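Local coordinates for trafficking protein particle complex subunit 3 (Naegleria fowleri, PDB 6AQ3) that carries a covalently bound palmitic acid and, as a subunit of the trafficking protein particle complex, probably takes part in tethering transport vesicles, at residues M59-G64 against A154-L159; D69-K74 against A93-K98; D128-P133 against C169-D174; Y166-C169 against D174-S177. All coordinates share one frame; numbering follows the deposited sequence.

How the contacts relate
The four contacts show how one lipid-bearing fold is held together on opposite sides of its centre. Contacts 1 and 2 share helix 49-75, their centres 13 Å apart, and both adjoin the bound palmitic acid: Ala154 of contact 1 lies about 4 Å from it by its side chain, and contact 2 lies along the acyl chain. Contacts 3 and 4 gather round the turn between strands 160-168 and 177-186; they share Cys169 and Asp174, their centres are 10 Å apart, and Pro170 packs on Ser177. This second pair lies opposite the first, contacts 1 and 3 being 26 Å apart between centres. The side chain of Tyr166 is about 9 Å from the palmitic acid.

Contact 1: residues M59-G64 against A154-L159; sequences MGYKMG and ALEMVL
Tyr61 and Glu156 supply the polar half of this contact, a case of two helices joined by one very short side-chain hydrogen bond beside a close backbone approach. The phenol OH of Tyr61 donates to Glu156 OE2 over 2.5 Å. The carboxylate oxygen sits at the edge of the ring and in its plane, while the carboxylate itself is turned 52° out of that plane. Both side chains are stretched to the meeting point: Tyr61 has CG trans to its backbone N (chi1 175°), and Glu156 runs on fully extended past CG. Arg152, the residue one turn back from Glu156, makes a cation-pi contact with the Tyr61 ring.

Van der Waals and weak C-H···O contacts make up the other half. Gly64 and Ala154 bring their CA atoms to 4.5 Å, and Ala154 CA lies 3.5 Å from Gly64 O, with an angle of 129° at the hydrogen. Beyond Glu156 the helix ends in a Schellman motif with Leu159 at C-prime.

The close approach rests on Gly64 having no side chain to intervene, and the short bond is consistent with an ionised Glu156 accepting from the phenol, though its length at this resolution does not fix the proton.

Contact 2: residues D69-K74 against A93-K98; sequences DEFMSK and AKVAFK. With PLM (palmitic acid), chain N.
Phe71 and Ala96 touch each other and, at the same time, the acyl chain of palmitic acid, so that a lipid forms part of the joint between two helices. Ala96 CB lies 3.6 Å from PLM C7, and on the other helix Phe71 CE2 lies 3.5 Å from PLM C5. The ring of Phe71 thus meets the lipid through CE2 and the other helix through CE1, both approaches oblique to the ring: its CE1 comes within 3.6 Å of Ala96 CB, and equally close to Ala96 CA.

The reach depends on the Phe71 side chain swinging its ring trans to the backbone N (chi1 169°), which carries it toward helix 85-101. Val95 meets the same end of the ring through CG1, 3.8 Å from Phe71 CE1, its side chain crossing that of Phe71 at about a right angle. No hydrogen bond links the two segments; the contact is wholly apolar, as suits the wall of a hydrocarbon channel. The helix at 93-96 widens into a pi-type turn. The arrangement is consistent with the hydrophobic channel that holds the acyl chain in Bet3-type TRAPP subunits.

Phe97, on the same helix, has its CE1 4.1 Å from PLM atom CA. Helices 49-75 and 85-101 therefore flank the acyl chain, with Met99 adding to the packing on Phe71, while Phe97 reaches the sheet through an edge-to-face contact with Phe121 of strand 116-121.

Contact 3: residues D128-P133 against C169-D174; sequences DFVELP and CPLLGD. With EDO (1,2-ethanediol), chain H.
Leu171 stands in a short 3-10 turn within the hairpin connection of strands 160-168 and 177-186, and packs against Val130 and Leu132 of the loop that leads into helix 134-138. Its CB bears on Leu132 CD1 at 3.9 Å, and its two methyls divide the work: CD1 lies 4.1 Å from Val130 CG1, while CD2 rests 3.6 Å from the carbonyl O of Val130. Leu171 crosses Val130 and Leu132 at about a right angle, so one residue of the turn fits against two of the loop. Leu132 points the same methyl further along, its CD1 4.1 Å from Leu172 CD2.

The turn that offers these leucines is tied by its own backbone. Leu172 N donates to Cys169 O, Gly173 N donates to Pro170 O, and Gly173 takes a positive phi (92°), at which a CB would be jammed against the carbonyl O of Leu172. Asp174 then folds back, and the N-H of Cys169 meets its OD2 over 2.8 Å at 161°; OD2 accepts through its anti lone pair, the one turned away from the other oxygen. This side-chain to backbone bond closes the hairpin loop. Tyr143 touches Leu171, and Tyr142 touches Leu172. Arg140 lies near Asp174 OD2 as a long, weak ion pair.

In segment 128-133, Val130 CG2 is 3.5 Å from C1 of an ethanediol molecule, probably from the crystallisation liquor. Its O2 makes a weak hydrogen bond to Asp128 O, and the diol is also hydrogen-bonded to Arg66 NH2 of the second subunit, while Phe129 packs on the same arginine.

Contact 4: residues Y166-C169 against D174-S177; sequences YKKC and DDQS
Lys168 leaves strand 160-168 with CG trans to its carbonyl carbon (chi1 -71°) and then bends at chi3 (68°), a course that turns its ammonium toward Asp175. The carboxylate of Asp175 is turned back to meet it by a chi1 of 56°, although its CB points away from the strand. NZ and OD1 meet at 3.1 Å in a salt bridge whose hydrogen bond is weak. Nearer the backbone, Lys168 CB lies 3.4 Å from Gln176 O, and Lys168 CA is 3.2 Å from Asp174 OD2, the oxygen that binds the N-H of Cys169.

The strands meet at the neck of the hairpin. There Ser177 CA comes to 3.2 Å of Lys168 O in a C-H···O contact. A classic beta bulge sets Lys167 and Lys168 together opposite Glu178 and offsets the register just before the turn.

On the buried side, Ser177 CB approaches the edge of the Tyr166 ring at CE1, near its plane. A water joins the two residues, 2.6 Å from Tyr166 OH and 2.7 Å from Ser177 OG. Tyr142 meets the Tyr166 ring with nearly parallel planes, and Phe121 of strand 116-121 packs on both Tyr166 and Ser177.

Polar groups are thus sorted by depth: a water bridges two hydroxyls on the inner side, whereas the salt bridge of Lys168 with Asp175, weak in its geometry, lies toward the solvent, where its attraction is probably screened.

Contact 1: residues M59-G64 against A154-L159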
# COMPACT_ATOMS: atom_id res chain seq x y z
N MET C 59 -7.86 -3.94 9.82
CA MET C 59 -6.58 -3.44 9.36
C MET C 59 -6.60 -1.91 9.32
O MET C 59 -5.64 -1.26 9.74
CB MET C 59 -6.25 -4.02 7.98
CG MET C 59 -5.84 -5.50 8.00
SD MET C 59 -5.82 -6.23 6.33
CE MET C 59 -5.88 -7.97 6.69
N GLY C 60 -7.68 -1.33 8.81
CA GLY C 60 -7.79 0.12 8.81
C GLY C 60 -7.91 0.68 10.21
O GLY C 60 -7.30 1.70 10.54
N TYR C 61 -8.67 -0.01 11.06
CA TYR C 61 -8.81 0.43 12.44
C TYR C 61 -7.45 0.61 13.10
O TYR C 61 -7.18 1.66 13.70
CB TYR C 61 -9.69 -0.56 13.22
CG TYR C 61 -9.78 -0.22 14.69
CD1 TYR C 61 -10.54 0.86 15.13
CD2 TYR C 61 -9.10 -0.97 15.64
CE1 TYR C 61 -10.62 1.19 16.48
CE2 TYR C 61 -9.18 -0.65 17.00
CZ TYR C 61 -9.94 0.42 17.41
OH TYR C 61 -10.01 0.74 18.74
N LYS C 62 -6.58 -0.39 12.98
CA LYS C 62 -5.25 -0.27 13.58
C LYS C 62 -4.45 0.85 12.92
O LYS C 62 -3.74 1.60 13.59
CB LYS C 62 -4.52 -1.61 13.52
N MET C 63 -4.59 1.02 11.60
CA MET C 63 -3.85 2.08 10.92
C MET C 63 -4.33 3.45 11.37
O MET C 63 -3.51 4.34 11.61
CB MET C 63 -4.00 1.94 9.41
CG MET C 63 -3.22 0.78 8.80
SD MET C 63 -3.53 0.53 7.03
CE MET C 63 -3.63 2.19 6.43
N GLY C 64 -5.64 3.64 11.49
CA GLY C 64 -6.16 4.95 11.82
C GLY C 64 -5.76 5.43 13.20
O GLY C 64 -5.53 6.62 13.41
N ALA C 154 -9.23 6.44 13.80
CA ALA C 154 -8.81 7.82 13.98
C ALA C 154 -9.74 8.55 14.95
O ALA C 154 -9.27 9.22 15.89
CB ALA C 154 -8.78 8.55 12.63
N LEU C 155 -11.05 8.40 14.78
CA LEU C 155 -11.97 9.17 15.61
C LEU C 155 -11.94 8.72 17.06
O LEU C 155 -12.15 9.53 17.97
CB LEU C 155 -13.40 9.09 15.05
CG LEU C 155 -13.59 9.80 13.70
CD1 LEU C 155 -15.05 9.76 13.25
CD2 LEU C 155 -13.11 11.23 13.78
N GLU C 156 -11.62 7.43 17.29
CA GLU C 156 -11.47 6.96 18.66
C GLU C 156 -10.38 7.74 19.38
O GLU C 156 -10.51 8.05 20.57
CB GLU C 156 -11.14 5.47 18.67
CG GLU C 156 -11.06 4.88 20.08
CD GLU C 156 -10.74 3.39 20.08
OE1 GLU C 156 -9.76 2.99 20.74
OE2 GLU C 156 -11.48 2.62 19.42
N MET C 157 -9.32 8.10 18.66
CA MET C 157 -8.25 8.85 19.29
C MET C 157 -8.68 10.26 19.70
O MET C 157 -8.09 10.83 20.62
CB MET C 157 -7.05 8.89 18.35
CG MET C 157 -6.45 7.51 18.08
SD MET C 157 -6.02 6.63 19.61
CE MET C 157 -7.40 5.50 19.77
N VAL C 158 -9.70 10.82 19.05
CA VAL C 158 -10.28 12.08 19.51
C VAL C 158 -11.57 11.78 20.26
O VAL C 158 -12.55 12.54 20.19
CB VAL C 158 -10.50 13.08 18.35
CG1 VAL C 158 -9.16 13.64 17.89
CG2 VAL C 158 -11.17 12.40 17.18
N LEU C 159 -11.60 10.61 20.92
CA LEU C 159 -12.56 10.28 21.97
C LEU C 159 -13.99 10.18 21.45
O LEU C 159 -14.95 10.57 22.12
CB LEU C 159 -12.48 11.26 23.15
CG LEU C 159 -11.10 11.40 23.78
CD1 LEU C 159 -11.22 12.11 25.11
CD2 LEU C 159 -10.42 10.05 23.95

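Contact 2: residues D69-K74 against A93-K98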
# COMPACT_ATOMS: atom_id res chain seq x y z
N ASP C 69 -2.33 11.20 14.54
CA ASP C 69 -1.45 12.26 15.01
C ASP C 69 -0.76 12.93 13.84
O ASP C 69 -0.68 14.16 13.78
CB ASP C 69 -0.44 11.71 16.01
N GLU C 70 -0.29 12.13 12.88
CA GLU C 70 0.34 12.69 11.69
C GLU C 70 -0.64 13.54 10.90
O GLU C 70 -0.27 14.61 10.40
CB GLU C 70 0.90 11.55 10.83
CG GLU C 70 2.16 11.90 10.05
CD GLU C 70 3.37 12.10 10.93
OE1 GLU C 70 3.45 11.45 12.00
OE2 GLU C 70 4.26 12.90 10.55
N PHE C 71 -1.90 13.12 10.80
CA PHE C 71 -2.89 13.92 10.08
C PHE C 71 -3.08 15.28 10.74
O PHE C 71 -3.09 16.31 10.07
CB PHE C 71 -4.23 13.20 10.00
CG PHE C 71 -5.36 14.08 9.52
CD1 PHE C 71 -5.52 14.36 8.17
CD2 PHE C 71 -6.25 14.64 10.42
CE1 PHE C 71 -6.55 15.17 7.73
CE2 PHE C 71 -7.29 15.45 9.99
CZ PHE C 71 -7.44 15.72 8.63
N MET C 72 -3.21 15.29 12.07
CA MET C 72 -3.38 16.55 12.78
C MET C 72 -2.23 17.49 12.48
O MET C 72 -2.43 18.69 12.26
CB MET C 72 -3.50 16.32 14.28
CG MET C 72 -4.73 15.56 14.71
SD MET C 72 -6.25 16.38 14.22
CE MET C 72 -6.89 16.79 15.84
N SER C 73 -1.00 16.95 12.42
CA SER C 73 0.17 17.78 12.19
C SER C 73 0.19 18.34 10.77
O SER C 73 0.38 19.55 10.58
CB SER C 73 1.44 16.97 12.46
OG SER C 73 1.57 16.66 13.84
N LYS C 74 -0.03 17.50 9.77
CA LYS C 74 0.05 18.01 8.41
C LYS C 74 -1.19 18.79 8.00
O LYS C 74 -1.14 19.54 7.02
CB LYS C 74 0.30 16.87 7.42
N ALA C 93 -13.96 14.43 4.84
CA ALA C 93 -14.35 14.45 3.44
C ALA C 93 -13.52 15.43 2.63
O ALA C 93 -13.17 15.15 1.47
CB ALA C 93 -15.84 14.78 3.31
N LYS C 94 -13.21 16.60 3.20
CA LYS C 94 -12.58 17.66 2.43
C LYS C 94 -11.07 17.74 2.62
O LYS C 94 -10.39 18.29 1.74
CB LYS C 94 -13.18 19.02 2.79
CG LYS C 94 -14.67 19.13 2.59
CD LYS C 94 -15.08 18.96 1.15
CE LYS C 94 -16.55 19.32 1.00
NZ LYS C 94 -17.08 19.05 -0.35
N VAL C 95 -10.52 17.26 3.73
CA VAL C 95 -9.08 17.37 4.01
C VAL C 95 -8.40 16.00 3.96
O VAL C 95 -7.48 15.78 3.16
CB VAL C 95 -8.82 18.10 5.34
CG1 VAL C 95 -7.32 18.25 5.62
CG2 VAL C 95 -9.46 19.48 5.32
N ALA C 96 -8.83 15.06 4.81
CA ALA C 96 -8.18 13.75 4.89
C ALA C 96 -8.23 13.00 3.57
O ALA C 96 -7.23 12.40 3.14
CB ALA C 96 -8.82 12.91 6.00
N PHE C 97 -9.40 12.97 2.93
CA PHE C 97 -9.53 12.23 1.68
C PHE C 97 -8.59 12.77 0.61
O PHE C 97 -7.98 12.00 -0.14
CB PHE C 97 -10.99 12.26 1.23
CG PHE C 97 -11.77 11.05 1.67
CD1 PHE C 97 -11.80 10.68 3.01
CD2 PHE C 97 -12.50 10.30 0.76
CE1 PHE C 97 -12.52 9.56 3.43
CE2 PHE C 97 -13.23 9.19 1.18
CZ PHE C 97 -13.24 8.82 2.52
N LYS C 98 -8.41 14.10 0.57
CA LYS C 98 -7.48 14.67 -0.40
C LYS C 98 -6.04 14.33 -0.02
O LYS C 98 -5.25 13.94 -0.88
CB LYS C 98 -7.66 16.18 -0.47
CG LYS C 98 -8.96 16.63 -1.14
CD LYS C 98 -9.04 18.16 -1.22
CE LYS C 98 -10.19 18.65 -2.09
NZ LYS C 98 -11.53 18.46 -1.49
C1 PLM N . -11.23 15.68 14.40
O2 PLM N . -12.40 15.23 14.61
C2 PLM N . -10.42 15.35 13.04
C3 PLM N . -10.93 14.22 12.13
C4 PLM N . -9.98 13.01 12.02
C5 PLM N . -9.45 12.71 10.60
C6 PLM N . -9.15 11.21 10.35
C7 PLM N . -8.52 10.88 8.97
C8 PLM N . -9.25 9.76 8.18
C9 PLM N . -8.48 9.27 6.94
CA PLM N . -9.36 8.65 5.81
CB PLM N . -8.57 8.11 4.60
CC PLM N . -8.34 6.57 4.63
CD PLM N . -7.11 6.11 3.83
CE PLM N . -7.15 4.64 3.35
CF PLM N . -5.76 4.07 3.01
CG PLM N . -5.78 2.80 2.13

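Contact 3: residues D128-P133 against C169-D174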
# COMPACT_ATOMS: atom_id res chain seq x y z
N ASP C 128 -9.00 1.45 -9.25
CA ASP C 128 -8.53 1.51 -10.64
C ASP C 128 -8.21 0.14 -11.22
O ASP C 128 -7.48 -0.66 -10.62
CB ASP C 128 -7.30 2.41 -10.72
CG ASP C 128 -7.65 3.89 -10.60
OD1 ASP C 128 -8.85 4.19 -10.41
OD2 ASP C 128 -6.73 4.73 -10.66
N PHE C 129 -8.78 -0.14 -12.39
CA PHE C 129 -8.53 -1.36 -13.15
C PHE C 129 -9.01 -2.62 -12.41
O PHE C 129 -8.61 -3.74 -12.74
CB PHE C 129 -7.04 -1.48 -13.50
CG PHE C 129 -6.52 -0.31 -14.31
CD1 PHE C 129 -7.30 0.31 -15.27
CD2 PHE C 129 -5.24 0.18 -14.08
CE1 PHE C 129 -6.82 1.39 -15.99
CE2 PHE C 129 -4.74 1.26 -14.81
CZ PHE C 129 -5.54 1.87 -15.77
N VAL C 130 -9.87 -2.45 -11.40
CA VAL C 130 -10.39 -3.56 -10.62
C VAL C 130 -11.74 -3.94 -11.18
O VAL C 130 -12.56 -3.08 -11.52
CB VAL C 130 -10.50 -3.19 -9.12
CG1 VAL C 130 -11.17 -4.32 -8.33
CG2 VAL C 130 -9.15 -2.86 -8.54
N GLU C 131 -11.96 -5.24 -11.36
CA GLU C 131 -13.23 -5.75 -11.83
C GLU C 131 -13.56 -6.95 -10.97
O GLU C 131 -12.81 -7.94 -10.99
CB GLU C 131 -13.15 -6.14 -13.31
N LEU C 132 -14.67 -6.88 -10.24
CA LEU C 132 -14.97 -8.03 -9.42
C LEU C 132 -15.74 -9.08 -10.22
O LEU C 132 -16.70 -8.74 -10.92
CB LEU C 132 -15.81 -7.62 -8.22
CG LEU C 132 -15.30 -6.47 -7.39
CD1 LEU C 132 -16.32 -6.27 -6.26
CD2 LEU C 132 -13.89 -6.81 -6.89
N PRO C 133 -15.39 -10.36 -10.07
CA PRO C 133 -16.19 -11.42 -10.70
C PRO C 133 -17.62 -11.40 -10.16
O PRO C 133 -17.88 -10.93 -9.05
CB PRO C 133 -15.46 -12.71 -10.30
CG PRO C 133 -14.09 -12.29 -9.92
CD PRO C 133 -14.27 -10.90 -9.30
N CYS C 169 -21.05 1.22 -3.52
CA CYS C 169 -19.73 1.16 -4.18
C CYS C 169 -19.93 0.87 -5.67
O CYS C 169 -20.66 -0.06 -6.02
CB CYS C 169 -18.82 0.10 -3.56
SG CYS C 169 -17.06 0.11 -4.10
N PRO C 170 -19.32 1.66 -6.56
CA PRO C 170 -19.49 1.40 -8.01
C PRO C 170 -19.00 0.03 -8.46
O PRO C 170 -19.52 -0.49 -9.45
CB PRO C 170 -18.70 2.54 -8.67
CG PRO C 170 -18.02 3.28 -7.59
CD PRO C 170 -18.74 2.98 -6.30
N LEU C 171 -18.05 -0.59 -7.77
CA LEU C 171 -17.67 -1.95 -8.16
C LEU C 171 -18.84 -2.93 -8.04
O LEU C 171 -18.80 -4.00 -8.67
CB LEU C 171 -16.50 -2.47 -7.30
CG LEU C 171 -15.17 -1.74 -7.45
CD1 LEU C 171 -14.16 -2.30 -6.48
CD2 LEU C 171 -14.69 -1.88 -8.90
N LEU C 172 -19.85 -2.61 -7.25
CA LEU C 172 -21.03 -3.44 -7.10
C LEU C 172 -22.19 -2.95 -7.95
O LEU C 172 -23.31 -3.45 -7.80
CB LEU C 172 -21.44 -3.50 -5.63
CG LEU C 172 -20.34 -3.83 -4.60
CD1 LEU C 172 -20.80 -3.44 -3.23
CD2 LEU C 172 -19.98 -5.31 -4.60
N GLY C 173 -21.95 -2.01 -8.86
CA GLY C 173 -22.98 -1.47 -9.72
C GLY C 173 -23.67 -0.24 -9.20
O GLY C 173 -24.62 0.23 -9.85
N ASP C 174 -23.22 0.32 -8.08
CA ASP C 174 -23.81 1.55 -7.57
C ASP C 174 -23.28 2.75 -8.34
O ASP C 174 -22.23 2.69 -8.99
CB ASP C 174 -23.52 1.69 -6.07
CG ASP C 174 -24.11 0.55 -5.25
OD1 ASP C 174 -25.25 0.16 -5.55
OD2 ASP C 174 -23.43 0.01 -4.34
C1 EDO H . -5.64 -2.77 -9.04
O1 EDO H . -4.66 -3.68 -8.53
C2 EDO H . -5.38 -1.37 -8.49
O2 EDO H . -4.66 -0.60 -9.46

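Contact 4: residues Y166-C169 against D174-S177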
# COMPACT_ATOMS: atom_id res chain seq x y z
N TYR C 166 -19.60 0.86 4.70
CA TYR C 166 -19.91 1.13 3.30
C TYR C 166 -21.38 0.85 3.04
O TYR C 166 -21.96 -0.12 3.55
CB TYR C 166 -19.04 0.26 2.38
CG TYR C 166 -17.97 1.03 1.63
CD1 TYR C 166 -18.28 1.75 0.46
CD2 TYR C 166 -16.64 1.02 2.07
CE1 TYR C 166 -17.30 2.46 -0.23
CE2 TYR C 166 -15.64 1.73 1.39
CZ TYR C 166 -15.98 2.44 0.24
OH TYR C 166 -15.00 3.12 -0.42
N LYS C 167 -22.01 1.71 2.25
CA LYS C 167 -23.37 1.48 1.80
C LYS C 167 -23.50 1.34 0.30
O LYS C 167 -24.36 0.59 -0.17
CB LYS C 167 -24.28 2.62 2.30
CG LYS C 167 -24.22 2.84 3.81
CD LYS C 167 -25.41 2.21 4.54
CE LYS C 167 -25.03 0.91 5.24
NZ LYS C 167 -26.16 0.34 6.04
N LYS C 168 -22.69 2.05 -0.48
CA LYS C 168 -22.74 1.98 -1.93
C LYS C 168 -21.32 2.02 -2.48
O LYS C 168 -20.48 2.75 -1.94
CB LYS C 168 -23.59 3.12 -2.50
CG LYS C 168 -25.08 2.95 -2.23
CD LYS C 168 -25.90 4.20 -2.50
CE LYS C 168 -25.95 4.53 -3.98
NZ LYS C 168 -26.96 5.59 -4.28
N CYS C 169 -21.05 1.22 -3.52
CA CYS C 169 -19.73 1.16 -4.18
C CYS C 169 -19.93 0.87 -5.67
O CYS C 169 -20.66 -0.06 -6.02
CB CYS C 169 -18.82 0.10 -3.56
SG CYS C 169 -17.06 0.11 -4.10
N ASP C 174 -23.22 0.32 -8.08
CA ASP C 174 -23.81 1.55 -7.57
C ASP C 174 -23.28 2.75 -8.34
O ASP C 174 -22.23 2.69 -8.99
CB ASP C 174 -23.52 1.69 -6.07
CG ASP C 174 -24.11 0.55 -5.25
OD1 ASP C 174 -25.25 0.16 -5.55
OD2 ASP C 174 -23.43 0.01 -4.34
N ASP C 175 -24.04 3.84 -8.31
CA ASP C 175 -23.70 5.04 -9.07
C ASP C 175 -22.58 5.86 -8.43
O ASP C 175 -22.00 6.72 -9.10
CB ASP C 175 -24.96 5.87 -9.32
CG ASP C 175 -25.69 6.22 -8.06
OD1 ASP C 175 -25.57 5.46 -7.08
OD2 ASP C 175 -26.45 7.21 -8.07
N GLN C 176 -22.32 5.65 -7.14
CA GLN C 176 -21.24 6.34 -6.44
C GLN C 176 -20.85 5.53 -5.21
O GLN C 176 -21.53 4.57 -4.84
CB GLN C 176 -21.67 7.75 -6.05
CG GLN C 176 -22.77 7.75 -5.01
CD GLN C 176 -23.25 9.15 -4.67
OE1 GLN C 176 -23.05 10.09 -5.43
NE2 GLN C 176 -23.92 9.28 -3.53
N SER C 177 -19.78 5.97 -4.56
CA SER C 177 -19.40 5.42 -3.26
C SER C 177 -20.08 6.23 -2.18
O SER C 177 -20.19 7.46 -2.28
CB SER C 177 -17.89 5.44 -3.04
OG SER C 177 -17.25 4.54 -3.91
O HOH W 1 -15.15 3.20 -3.00